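Long-range contacts in DegQ (Legionella fallonii, PDB 3PV2), which probably degrades misfolded proteins as an HtrA-family chaperone protease, joining a trypsin-like domain to two PDZ domains within large 12-subunit assemblies: residues B[298-302]-B[335-339]; B[262-266]-B[316-321]; B[37-41]-B[73-77]; B[92-97]-B[204-208]; B[364-368]-B[431-435]. All coordinates share one frame; numbering follows the deposited sequence.

Interaction 1. Residues B[298-302]-B[335-339]; sequences AGLKA and IIVER
The guanidinium of Arg339 carries the polar half of this contact. Over one of its faces lies the aliphatic part of Lys301, with CG 3.6 Å from Arg339 NH2 and displaced toward the rim rather than centred. At the edge, NH2 donates to the carbonyl O of Gly299 over 2.9 Å, in a moderately bent bond of 153° at the hydrogen. Water 1 lies in the guanidinium plane and bridges the same two groups, accepting from Arg339 NH1 and donating to Gly299 O at 2.6 Å. Arg339 reaches this spot because its chain leaves the strand extended and bends only at chi3 (-51°), which turns the flat end across the loop. Behind the polar layer, Leu300 CD1 meets Val337 CG1 at 3.6 Å, two branched apolar groups suited to the buried side of the strand.

Gly299 ends helix 294-298 in a Schellman motif. Its phi of 101° would jam a side chain against the preceding carbonyl, a strain that glycine avoids. The arginine therefore binds just where a helix of this PDZ domain terminates. NH2 also forms a salt bridge with Asp304, whose carboxylate accepts from the backbone N of Lys301 as well, so that one acid ties the loop to the arginine. Lys301 NZ lies 4.7 Å from Arg339 NH1, its chain running past the guanidinium, whose charge is met by Asp304. Gly299 O is thus gripped by two donors, and the positive guanidinium probably complements the partial negative charge at the helix end.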
# COMPACT_ATOMS: atom_id res chain seq x y z
N ALA B 298 -7.43 49.52 42.99
CA ALA B 298 -6.37 49.83 43.94
C ALA B 298 -5.48 50.99 43.54
O ALA B 298 -4.73 51.48 44.39
CB ALA B 298 -5.56 48.62 44.18
N GLY B 299 -5.52 51.42 42.26
CA GLY B 299 -4.78 52.55 41.82
C GLY B 299 -3.49 52.19 41.06
O GLY B 299 -2.70 53.07 40.78
N LEU B 300 -3.32 50.93 40.68
CA LEU B 300 -2.15 50.47 39.93
C LEU B 300 -2.19 50.99 38.50
O LEU B 300 -3.25 51.14 37.94
CB LEU B 300 -2.10 48.95 39.91
CG LEU B 300 -0.79 48.22 39.64
CD1 LEU B 300 0.13 48.29 40.84
CD2 LEU B 300 -1.00 46.75 39.27
N LYS B 301 -1.03 51.30 37.93
CA LYS B 301 -0.94 51.73 36.57
C LYS B 301 0.20 51.06 35.82
O LYS B 301 1.23 50.69 36.40
CB LYS B 301 -0.66 53.23 36.56
CG LYS B 301 -1.76 54.03 37.24
CD LYS B 301 -1.68 55.51 36.89
CE LYS B 301 -3.00 56.25 37.34
NZ LYS B 301 -2.89 57.74 37.14
N ALA B 302 0.01 51.00 34.49
CA ALA B 302 1.02 50.53 33.57
C ALA B 302 2.27 51.36 33.82
O ALA B 302 2.18 52.54 33.93
CB ALA B 302 0.53 50.69 32.08
N ILE B 335 0.30 46.13 48.03
CA ILE B 335 1.24 46.16 46.88
C ILE B 335 2.07 47.42 46.93
O ILE B 335 1.53 48.49 46.99
CB ILE B 335 0.52 46.09 45.51
CG1 ILE B 335 -0.39 44.86 45.39
CG2 ILE B 335 1.55 46.01 44.43
CD1 ILE B 335 -1.54 44.99 44.31
N ILE B 336 3.39 47.30 46.93
CA ILE B 336 4.24 48.48 47.00
C ILE B 336 4.85 48.62 45.62
O ILE B 336 5.37 47.67 45.12
CB ILE B 336 5.35 48.37 48.11
CG1 ILE B 336 4.71 48.38 49.51
CG2 ILE B 336 6.37 49.55 48.05
CD1 ILE B 336 5.76 48.33 50.62
N VAL B 337 4.74 49.78 45.01
CA VAL B 337 5.30 50.02 43.66
C VAL B 337 6.21 51.25 43.66
O VAL B 337 6.21 52.04 44.55
CB VAL B 337 4.21 50.17 42.52
CG1 VAL B 337 3.31 48.84 42.39
CG2 VAL B 337 3.37 51.35 42.77
N GLU B 338 7.00 51.36 42.62
CA GLU B 338 7.73 52.56 42.34
C GLU B 338 7.06 53.14 41.12
O GLU B 338 6.90 52.47 40.13
CB GLU B 338 9.19 52.27 41.97
CG GLU B 338 10.08 51.89 43.11
CD GLU B 338 10.55 53.07 43.92
OE1 GLU B 338 10.85 54.15 43.39
OE2 GLU B 338 10.61 52.91 45.13
N ARG B 339 6.70 54.41 41.18
CA ARG B 339 6.18 55.05 40.03
C ARG B 339 6.92 56.32 39.76
O ARG B 339 6.76 57.25 40.48
CB ARG B 339 4.68 55.37 40.25
CG ARG B 339 4.05 56.25 39.13
CD ARG B 339 2.49 56.49 39.39
NE ARG B 339 1.79 55.22 39.63
CZ ARG B 339 0.59 55.09 40.18
NH1 ARG B 339 -0.12 56.14 40.57
NH2 ARG B 339 0.10 53.86 40.36
O HOH W 1 -2.56 55.42 41.87

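Interaction 2. Residues B[262-266]-B[316-321]; sequences IFVQH and QATQVK
Val264 points at helix 318-325, and its CG2 branch does the touching, 4.1 Å from Ala317 CB and 4.2 Å from Val320 CB. That methyl stands between the backbone N and the carbonyl carbon of its own residue (chi1 -69° for CG1), facing the first turn of the helix. Ala317 answers by aiming its CB at the strand backbone, 3.5 Å from Gln265 C; the small methyl suits this close approach of the two backbones. Further along, Ile262 CD1 reaches Val320 CG1 and extends the apolar strip.

Polar groups border it. His266 and Gln316 run side by side in the same direction, their planes 55° apart, and the amide NE2 lies in the plane of the imidazole edge, 3.2 Å from His266 CE1. That NE2 donates to Asn168 of a neighbouring subunit, which also packs on His266. Water 4 stands 2.9 Å from His266 ND1. At the other border Lys321 NZ holds water 3 at 2.6 Å and water 2 by a weak bond; water 2 accepts from Val264 N, while water 3 donates only weakly to Val264 O.

A strand facing a helix across a shallow cleft, with strand peptide groups turned to water, is consistent with the peptide-binding groove of PDZ domains, here the first of the two.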
# COMPACT_ATOMS: atom_id res chain seq x y z
N ILE B 262 -3.85 42.29 36.50
CA ILE B 262 -2.63 42.94 35.95
C ILE B 262 -1.61 42.00 35.34
O ILE B 262 -1.29 40.96 35.93
CB ILE B 262 -1.85 43.57 37.05
CG1 ILE B 262 -1.32 42.47 37.97
CG2 ILE B 262 -2.74 44.52 37.82
CD1 ILE B 262 -0.12 42.86 38.72
N PHE B 263 -1.04 42.40 34.21
CA PHE B 263 0.01 41.66 33.62
C PHE B 263 1.32 42.27 34.03
O PHE B 263 1.46 43.51 34.08
CB PHE B 263 -0.13 41.77 32.11
CG PHE B 263 -1.18 40.88 31.49
CD1 PHE B 263 -2.53 40.95 31.90
CD2 PHE B 263 -0.84 40.05 30.40
CE1 PHE B 263 -3.52 40.15 31.26
CE2 PHE B 263 -1.81 39.24 29.76
CZ PHE B 263 -3.15 39.29 30.18
N VAL B 264 2.33 41.44 34.27
CA VAL B 264 3.64 41.91 34.55
C VAL B 264 4.63 41.35 33.50
O VAL B 264 4.30 40.44 32.76
CB VAL B 264 4.06 41.59 35.94
CG1 VAL B 264 3.25 42.41 36.95
CG2 VAL B 264 4.03 40.08 36.18
N GLN B 265 5.78 41.96 33.38
CA GLN B 265 6.84 41.45 32.57
C GLN B 265 8.13 41.65 33.37
O GLN B 265 8.17 42.44 34.30
CB GLN B 265 6.93 42.16 31.26
CG GLN B 265 7.56 43.52 31.25
CD GLN B 265 7.39 44.21 29.88
OE1 GLN B 265 6.39 44.83 29.71
NE2 GLN B 265 8.34 44.07 28.91
N HIS B 266 9.15 40.94 32.94
CA HIS B 266 10.49 40.97 33.55
C HIS B 266 11.11 42.33 33.32
O HIS B 266 11.07 42.87 32.19
CB HIS B 266 11.39 39.85 32.92
CG HIS B 266 12.75 39.74 33.56
ND1 HIS B 266 12.94 39.21 34.83
CD2 HIS B 266 13.99 40.08 33.10
CE1 HIS B 266 14.24 39.27 35.13
NE2 HIS B 266 14.89 39.79 34.10
N GLN B 316 11.54 39.60 40.92
CA GLN B 316 11.38 38.95 39.61
C GLN B 316 9.92 38.90 39.25
O GLN B 316 9.10 38.62 40.13
CB GLN B 316 11.85 37.51 39.69
CG GLN B 316 13.29 37.32 40.11
CD GLN B 316 14.13 36.87 38.94
OE1 GLN B 316 14.87 35.89 39.03
NE2 GLN B 316 13.99 37.57 37.82
N ALA B 317 9.60 39.14 37.99
CA ALA B 317 8.22 39.13 37.56
C ALA B 317 7.49 37.80 37.90
O ALA B 317 6.31 37.80 38.19
CB ALA B 317 8.08 39.41 36.06
N THR B 318 8.16 36.67 37.75
CA THR B 318 7.54 35.37 38.04
C THR B 318 6.96 35.27 39.46
O THR B 318 5.92 34.68 39.66
CB THR B 318 8.53 34.23 37.84
OG1 THR B 318 9.81 34.62 38.38
CG2 THR B 318 8.65 33.92 36.35
N GLN B 319 7.57 35.94 40.41
CA GLN B 319 7.07 35.91 41.79
C GLN B 319 5.71 36.55 41.97
O GLN B 319 5.03 36.23 42.93
CB GLN B 319 8.05 36.55 42.79
CG GLN B 319 9.40 36.08 42.71
CD GLN B 319 10.35 36.95 43.53
OE1 GLN B 319 10.47 38.15 43.32
NE2 GLN B 319 11.01 36.34 44.50
N VAL B 320 5.27 37.43 41.07
CA VAL B 320 4.03 38.12 41.29
C VAL B 320 2.90 37.14 41.11
O VAL B 320 1.96 37.06 41.92
CB VAL B 320 3.90 39.28 40.34
CG1 VAL B 320 2.45 39.81 40.28
CG2 VAL B 320 4.90 40.36 40.70
N LYS B 321 3.06 36.32 40.09
CA LYS B 321 2.00 35.42 39.61
C LYS B 321 1.82 34.35 40.67
O LYS B 321 0.73 34.12 41.23
CB LYS B 321 2.45 34.85 38.27
CG LYS B 321 3.50 35.84 37.54
CD LYS B 321 3.81 35.52 36.04
CE LYS B 321 2.73 36.04 35.06
NZ LYS B 321 3.25 36.26 33.63
O HOH W 2 1.25 38.51 33.99
O HOH W 3 2.71 37.69 31.55
O HOH W 4 10.84 37.45 35.92

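Interaction 3. Residues B[37-41]-B[73-77]; sequences VQGYL and RKFES
Phe75 has its CG between the backbone N and the carbonyl carbon (chi1 80°), a rotamer that swings the ring back across its partner strand and lays one face over Gly39, with Gly39 N above its centre. Phe75 CE2 comes within 3.6 Å of Gly39 C. Glycine suits the place because a side chain there would run into the ring; pairing of this kind, in which an aromatic covers a bare backbone, is known as aromatic rescue of glycine. Leu41 CD2 closes on the same ring at 3.9 Å from Phe75 CD2.

On the other face of the sheet, the bend of Lys74 at chi2 (61°) carries its CD over the Tyr40 ring, 4.0 Å from the centroid in a CH-pi contact. A long lysine can cover an aromatic with its methylenes while its charged end goes further: Lys74 NZ forms a salt bridge with Glu395 of a neighbouring subunit.

Backbone bonds hold the frame. Val37 and Ser77 form a hydrogen-bonded antiparallel pair, as do Gly39 and Phe75, whose Phe75 N donates to Gly39 O at 3.0 Å. Leu41 N adds a bond to Arg73 O at 3.1 Å, carrying the ladder past strand 32-40. Val37, buried, packs on Ala101 and Ile104 of strand 101-107.

The two strands run at 154° to each other and are the first two of the six-stranded N-terminal barrel of the trypsin fold. The connection between them, largely unmodelled, probably corresponds to loop LA of HtrA proteases.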
# COMPACT_ATOMS: atom_id res chain seq x y z
N VAL B 37 -0.45 3.75 42.35
CA VAL B 37 -1.87 4.05 42.08
C VAL B 37 -2.45 3.01 41.14
O VAL B 37 -1.75 2.55 40.22
CB VAL B 37 -2.04 5.43 41.39
CG1 VAL B 37 -3.52 5.75 41.09
CG2 VAL B 37 -1.42 6.51 42.26
N GLN B 38 -3.70 2.66 41.39
CA GLN B 38 -4.51 1.76 40.57
C GLN B 38 -5.73 2.57 40.19
O GLN B 38 -6.29 3.27 41.04
CB GLN B 38 -5.03 0.56 41.41
CG GLN B 38 -4.04 -0.58 41.66
CD GLN B 38 -2.73 -0.13 42.36
OE1 GLN B 38 -2.76 0.52 43.43
NE2 GLN B 38 -1.60 -0.49 41.76
N GLY B 39 -6.22 2.46 38.97
CA GLY B 39 -7.43 3.18 38.68
C GLY B 39 -8.07 2.82 37.38
O GLY B 39 -7.63 1.91 36.69
N TYR B 40 -9.15 3.54 37.07
CA TYR B 40 -9.79 3.50 35.76
C TYR B 40 -9.81 4.91 35.17
O TYR B 40 -10.07 5.89 35.87
CB TYR B 40 -11.22 2.95 35.84
CG TYR B 40 -11.30 1.50 36.27
CD1 TYR B 40 -10.94 1.11 37.57
CD2 TYR B 40 -11.73 0.50 35.39
CE1 TYR B 40 -10.99 -0.20 37.97
CE2 TYR B 40 -11.79 -0.84 35.80
CZ TYR B 40 -11.42 -1.18 37.10
OH TYR B 40 -11.46 -2.48 37.53
N LEU B 41 -9.52 4.99 33.88
CA LEU B 41 -9.56 6.25 33.14
C LEU B 41 -10.83 6.35 32.26
O LEU B 41 -11.37 5.32 31.84
CB LEU B 41 -8.28 6.45 32.30
CG LEU B 41 -7.70 5.31 31.45
CD1 LEU B 41 -8.31 5.30 30.05
CD2 LEU B 41 -6.17 5.44 31.37
N ARG B 73 -11.36 1.63 31.33
CA ARG B 73 -10.03 1.05 31.10
C ARG B 73 -9.18 1.06 32.38
O ARG B 73 -9.20 2.02 33.13
CB ARG B 73 -9.30 1.78 29.95
CG ARG B 73 -7.92 1.17 29.61
CD ARG B 73 -7.74 0.75 28.12
NE ARG B 73 -8.91 0.10 27.50
CZ ARG B 73 -9.30 -1.17 27.66
NH1 ARG B 73 -8.65 -2.01 28.47
NH2 ARG B 73 -10.38 -1.61 27.02
N LYS B 74 -8.43 -0.01 32.59
CA LYS B 74 -7.71 -0.24 33.84
C LYS B 74 -6.24 0.17 33.69
O LYS B 74 -5.63 -0.13 32.66
CB LYS B 74 -7.86 -1.73 34.21
CG LYS B 74 -7.18 -2.18 35.50
CD LYS B 74 -7.69 -1.47 36.74
CE LYS B 74 -6.96 -1.95 38.00
NZ LYS B 74 -7.39 -3.33 38.37
N PHE B 75 -5.68 0.88 34.68
CA PHE B 75 -4.26 1.28 34.66
C PHE B 75 -3.58 1.27 36.02
O PHE B 75 -4.25 1.32 37.07
CB PHE B 75 -4.08 2.67 34.06
CG PHE B 75 -4.39 3.80 35.02
CD1 PHE B 75 -3.39 4.36 35.80
CD2 PHE B 75 -5.67 4.31 35.12
CE1 PHE B 75 -3.66 5.40 36.66
CE2 PHE B 75 -5.96 5.35 35.98
CZ PHE B 75 -4.96 5.90 36.76
N GLU B 76 -2.25 1.24 35.99
CA GLU B 76 -1.45 1.58 37.18
C GLU B 76 -0.32 2.56 36.88
O GLU B 76 0.22 2.65 35.76
CB GLU B 76 -0.98 0.36 37.99
CG GLU B 76 -0.11 -0.67 37.30
CD GLU B 76 -0.55 -2.12 37.62
OE1 GLU B 76 -1.75 -2.44 37.44
OE2 GLU B 76 0.30 -2.95 38.03
N SER B 77 -0.02 3.32 37.91
CA SER B 77 0.87 4.45 37.82
C SER B 77 1.79 4.40 39.03
O SER B 77 1.35 4.26 40.16
CB SER B 77 0.05 5.72 37.81
OG SER B 77 0.84 6.80 38.26

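Interaction 4. Residues B[92-97]-B[204-208]; sequences ITNDHV and NSGGA
Thr93 ends its strand beside Gly206, placing OG1 3.9 Å from Gly206 CA. This hydroxyl also bonds to Ser80 O. Glycine is demanded opposite it: a CB on Gly206 would clash with Thr93 OG1, and its phi of 97° is that of the third position of the type II turn from Asn204 to Gly207.

Asn94, at the N-cap position of helix 95-98 without a capping bond from its side chain, is buried and points toward Ser205 and Gly206. Next comes His96, whose CG sits between the backbone N and the carbonyl carbon (chi1 80°), a torsion that brings the ring edge up to Ser205. His96 CE1 is 3.3 Å and NE2 3.5 Å from Ser205 OG, near the ring plane, while ND1 is bonded to Asp126. His96, Asp126 and Ser205, the last in the sequence GNSGG, are consistent with the catalytic triad of trypsin-like proteases. Ser205 OG also meets Ala222 N in a hydrogen bond. Val97 CG2 packs 4.0 Å from Ser205 O.

The contact thus spans the cleft between the two barrels: strand 90-93 belongs to the first, next to strand 127-131, and helix 95-98 follows it, while the turn leads into strand 208-211 of the second and bonds to Asn220 of strand 216-221.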
# COMPACT_ATOMS: atom_id res chain seq x y z
N ILE B 92 3.93 14.88 49.75
CA ILE B 92 3.70 15.61 48.51
C ILE B 92 4.04 14.70 47.35
O ILE B 92 5.05 14.00 47.36
CB ILE B 92 4.58 16.89 48.40
CG1 ILE B 92 4.21 17.91 49.45
CG2 ILE B 92 4.37 17.58 47.10
CD1 ILE B 92 2.80 18.30 49.49
N THR B 93 3.26 14.78 46.30
CA THR B 93 3.65 14.12 45.08
C THR B 93 3.16 14.92 43.91
O THR B 93 2.66 16.03 44.10
CB THR B 93 3.15 12.68 45.06
OG1 THR B 93 3.77 12.01 43.93
CG2 THR B 93 1.57 12.61 45.00
N ASN B 94 3.29 14.43 42.68
CA ASN B 94 2.69 15.17 41.57
C ASN B 94 1.23 14.88 41.39
O ASN B 94 0.80 13.75 41.61
CB ASN B 94 3.32 14.76 40.29
CG ASN B 94 4.79 15.13 40.21
OD1 ASN B 94 5.18 16.30 40.46
ND2 ASN B 94 5.60 14.19 39.78
N ASP B 95 0.46 15.84 40.90
CA ASP B 95 -0.94 15.53 40.54
C ASP B 95 -1.05 14.45 39.46
O ASP B 95 -1.90 13.57 39.54
CB ASP B 95 -1.72 16.80 40.14
CG ASP B 95 -3.24 16.62 40.21
OD1 ASP B 95 -3.89 16.84 39.18
OD2 ASP B 95 -3.80 16.26 41.29
N HIS B 96 -0.20 14.52 38.42
CA HIS B 96 -0.26 13.53 37.34
C HIS B 96 -0.01 12.11 37.84
O HIS B 96 -0.54 11.18 37.27
CB HIS B 96 0.62 13.88 36.16
CG HIS B 96 2.07 13.55 36.35
ND1 HIS B 96 3.01 14.51 36.59
CD2 HIS B 96 2.75 12.38 36.26
CE1 HIS B 96 4.21 13.95 36.69
NE2 HIS B 96 4.07 12.65 36.50
N VAL B 97 0.74 11.94 38.93
CA VAL B 97 0.96 10.60 39.50
C VAL B 97 -0.36 10.00 40.00
O VAL B 97 -0.64 8.81 39.81
CB VAL B 97 2.07 10.66 40.59
CG1 VAL B 97 2.17 9.40 41.44
CG2 VAL B 97 3.42 10.93 39.93
N ASN B 204 10.92 8.66 39.34
CA ASN B 204 11.34 9.59 40.37
C ASN B 204 10.59 10.94 40.43
O ASN B 204 10.89 11.82 41.26
CB ASN B 204 12.84 9.79 40.27
CG ASN B 204 13.63 8.50 40.53
OD1 ASN B 204 14.23 8.37 41.59
ND2 ASN B 204 13.64 7.56 39.56
N SER B 205 9.61 11.06 39.56
CA SER B 205 8.72 12.16 39.56
C SER B 205 7.87 12.15 40.83
O SER B 205 7.26 11.10 41.18
CB SER B 205 7.80 12.01 38.37
OG SER B 205 7.10 13.20 38.08
N GLY B 206 7.81 13.29 41.50
CA GLY B 206 7.15 13.44 42.76
C GLY B 206 8.15 13.33 43.90
O GLY B 206 7.78 13.54 45.07
N GLY B 207 9.38 12.95 43.59
CA GLY B 207 10.40 12.79 44.64
C GLY B 207 11.07 14.14 44.89
O GLY B 207 10.58 15.17 44.42
N ALA B 208 12.20 14.10 45.55
CA ALA B 208 12.84 15.24 46.17
C ALA B 208 14.01 15.70 45.30
O ALA B 208 14.77 14.89 44.81
CB ALA B 208 13.38 14.81 47.54

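Interaction 5. Residues B[364-368]-B[431-435]; sequences NPFLY and KKKEL
Phe366 drives its ring into the bend of residues 431-435, and its conformation explains the fit. CG stands anti to the carbonyl carbon (chi1 -53°), which carries the ring into that bend with Pro365 still behind it. Leu435 CB covers one face, 3.9 Å from the centroid and 18° off the normal, in a CH-pi contact displaced toward the rim. The opposite face is backed by Pro365 CG over its centre, so the aromatic is sandwiched between a proline ring and a leucine methylene, apolar C-H groups suited to its faces. At the ring edge Lys431 O lies in plane, 3.3 Å from Phe366 CE1; the slightly positive ring hydrogens suit a carbonyl there. Phe366 CZ also comes 3.6 Å from Glu434 N, so much of the bend wraps the far end of the ring.

Residues 431-435 join helix 421-428 to strand 435-441 of the second PDZ domain, and 364-368 lead from helix 353-362 into its strand 370-378, so the phenylalanine plugs the domain where its entering segment meets a helix-to-strand turn. Tyr368 N bonds to Asn364 O, curling that entering loop tightly.

Leu435 sets its CG anti to the backbone N (chi1 174°), which carries CD2 to within 3.9 Å of Phe366 CB and 4.1 Å of Leu367 CD2. The two leucines meet at about a right angle, and Leu367 continues onto Leu424 and Ala428 of helix 421-428. Lys431 turns its chain away from the ring, its NZ bonding to Asn414 and lying at long salt-bridge distance, 3.8 Å, from Glu434 OE2.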
# COMPACT_ATOMS: atom_id res chain seq x y z
N ASN B 364 -22.61 46.14 31.25
CA ASN B 364 -22.58 46.38 29.79
C ASN B 364 -23.37 45.25 29.12
O ASN B 364 -22.83 44.38 28.45
CB ASN B 364 -21.13 46.45 29.36
CG ASN B 364 -20.97 46.94 27.91
OD1 ASN B 364 -21.95 47.36 27.26
ND2 ASN B 364 -19.73 46.89 27.41
N PRO B 365 -24.67 45.18 29.42
CA PRO B 365 -25.35 43.90 29.15
C PRO B 365 -25.52 43.60 27.67
O PRO B 365 -25.61 42.42 27.29
CB PRO B 365 -26.68 44.05 29.82
CG PRO B 365 -26.92 45.55 29.93
CD PRO B 365 -25.59 46.27 29.78
N PHE B 366 -25.47 44.59 26.82
CA PHE B 366 -25.63 44.22 25.43
C PHE B 366 -24.37 44.11 24.67
O PHE B 366 -24.31 43.31 23.71
CB PHE B 366 -26.54 45.21 24.76
CG PHE B 366 -27.86 45.40 25.49
CD1 PHE B 366 -28.26 46.66 25.84
CD2 PHE B 366 -28.60 44.32 25.87
CE1 PHE B 366 -29.43 46.87 26.51
CE2 PHE B 366 -29.81 44.50 26.59
CZ PHE B 366 -30.24 45.80 26.90
N LEU B 367 -23.42 44.98 24.96
CA LEU B 367 -22.19 45.10 24.12
C LEU B 367 -21.01 44.39 24.75
O LEU B 367 -19.89 44.40 24.17
CB LEU B 367 -21.83 46.58 23.98
CG LEU B 367 -22.97 47.43 23.30
CD1 LEU B 367 -22.45 48.87 23.04
CD2 LEU B 367 -23.52 46.77 21.98
N TYR B 368 -21.22 43.82 25.96
CA TYR B 368 -20.18 43.01 26.60
C TYR B 368 -19.54 41.99 25.62
O TYR B 368 -20.23 41.23 24.97
CB TYR B 368 -20.72 42.26 27.85
CG TYR B 368 -19.75 41.22 28.34
CD1 TYR B 368 -18.69 41.57 29.19
CD2 TYR B 368 -19.85 39.89 27.91
CE1 TYR B 368 -17.74 40.63 29.62
CE2 TYR B 368 -18.87 38.93 28.29
CZ TYR B 368 -17.83 39.31 29.16
OH TYR B 368 -16.89 38.35 29.56
N LYS B 431 -32.64 50.92 26.80
CA LYS B 431 -33.65 50.03 27.50
C LYS B 431 -32.85 49.08 28.34
O LYS B 431 -31.70 48.72 27.98
CB LYS B 431 -34.60 49.18 26.61
CG LYS B 431 -35.23 49.86 25.39
CD LYS B 431 -35.97 48.84 24.47
CE LYS B 431 -35.83 49.20 22.94
NZ LYS B 431 -35.57 48.02 21.95
N LYS B 432 -33.42 48.70 29.46
CA LYS B 432 -32.80 47.62 30.24
C LYS B 432 -33.08 46.20 29.63
O LYS B 432 -32.31 45.28 29.87
CB LYS B 432 -33.29 47.70 31.69
CG LYS B 432 -32.48 48.75 32.56
CD LYS B 432 -31.10 48.21 33.04
CE LYS B 432 -30.61 48.80 34.38
NZ LYS B 432 -29.97 50.14 34.25
N LYS B 433 -34.18 46.00 28.91
CA LYS B 433 -34.57 44.63 28.59
C LYS B 433 -33.85 44.07 27.32
O LYS B 433 -33.46 42.94 27.28
CB LYS B 433 -36.06 44.56 28.36
CG LYS B 433 -36.52 43.21 27.81
CD LYS B 433 -38.07 42.95 28.01
CE LYS B 433 -38.35 41.58 28.69
NZ LYS B 433 -37.88 41.52 30.12
N GLU B 434 -33.70 44.86 26.29
CA GLU B 434 -33.22 44.31 25.05
C GLU B 434 -32.68 45.39 24.19
O GLU B 434 -32.97 46.60 24.42
CB GLU B 434 -34.36 43.69 24.35
CG GLU B 434 -35.34 44.78 24.10
CD GLU B 434 -36.77 44.28 23.89
OE1 GLU B 434 -37.08 43.10 24.22
OE2 GLU B 434 -37.53 45.10 23.41
N LEU B 435 -31.86 45.00 23.24
CA LEU B 435 -31.37 45.89 22.24
C LEU B 435 -31.64 45.27 20.89
O LEU B 435 -31.17 44.18 20.58
CB LEU B 435 -29.86 46.12 22.41
CG LEU B 435 -29.13 46.94 21.32
CD1 LEU B 435 -29.58 48.37 21.22
CD2 LEU B 435 -27.57 46.99 21.50

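How the interactions relate
The five contacts fall into three structural regions. Interactions 3 and 4 belong to the protease domain, with centres about 17 Å apart, and meet where Ser77 OG probably bonds to Val97 O at 2.9 Å, connecting the strand pair 37-41/73-77 to the helix that carries the probable triad histidine. Interactions 1 and 2 share the first PDZ domain, their segments alternating along the chain, and touch through Leu300 and Ile262. The groove of interaction 2 lies about 26 Å, centre to centre, from the presumed active site in interaction 4. Interaction 5, in the second PDZ domain, stands about 49 Å from interaction 4, centre to centre.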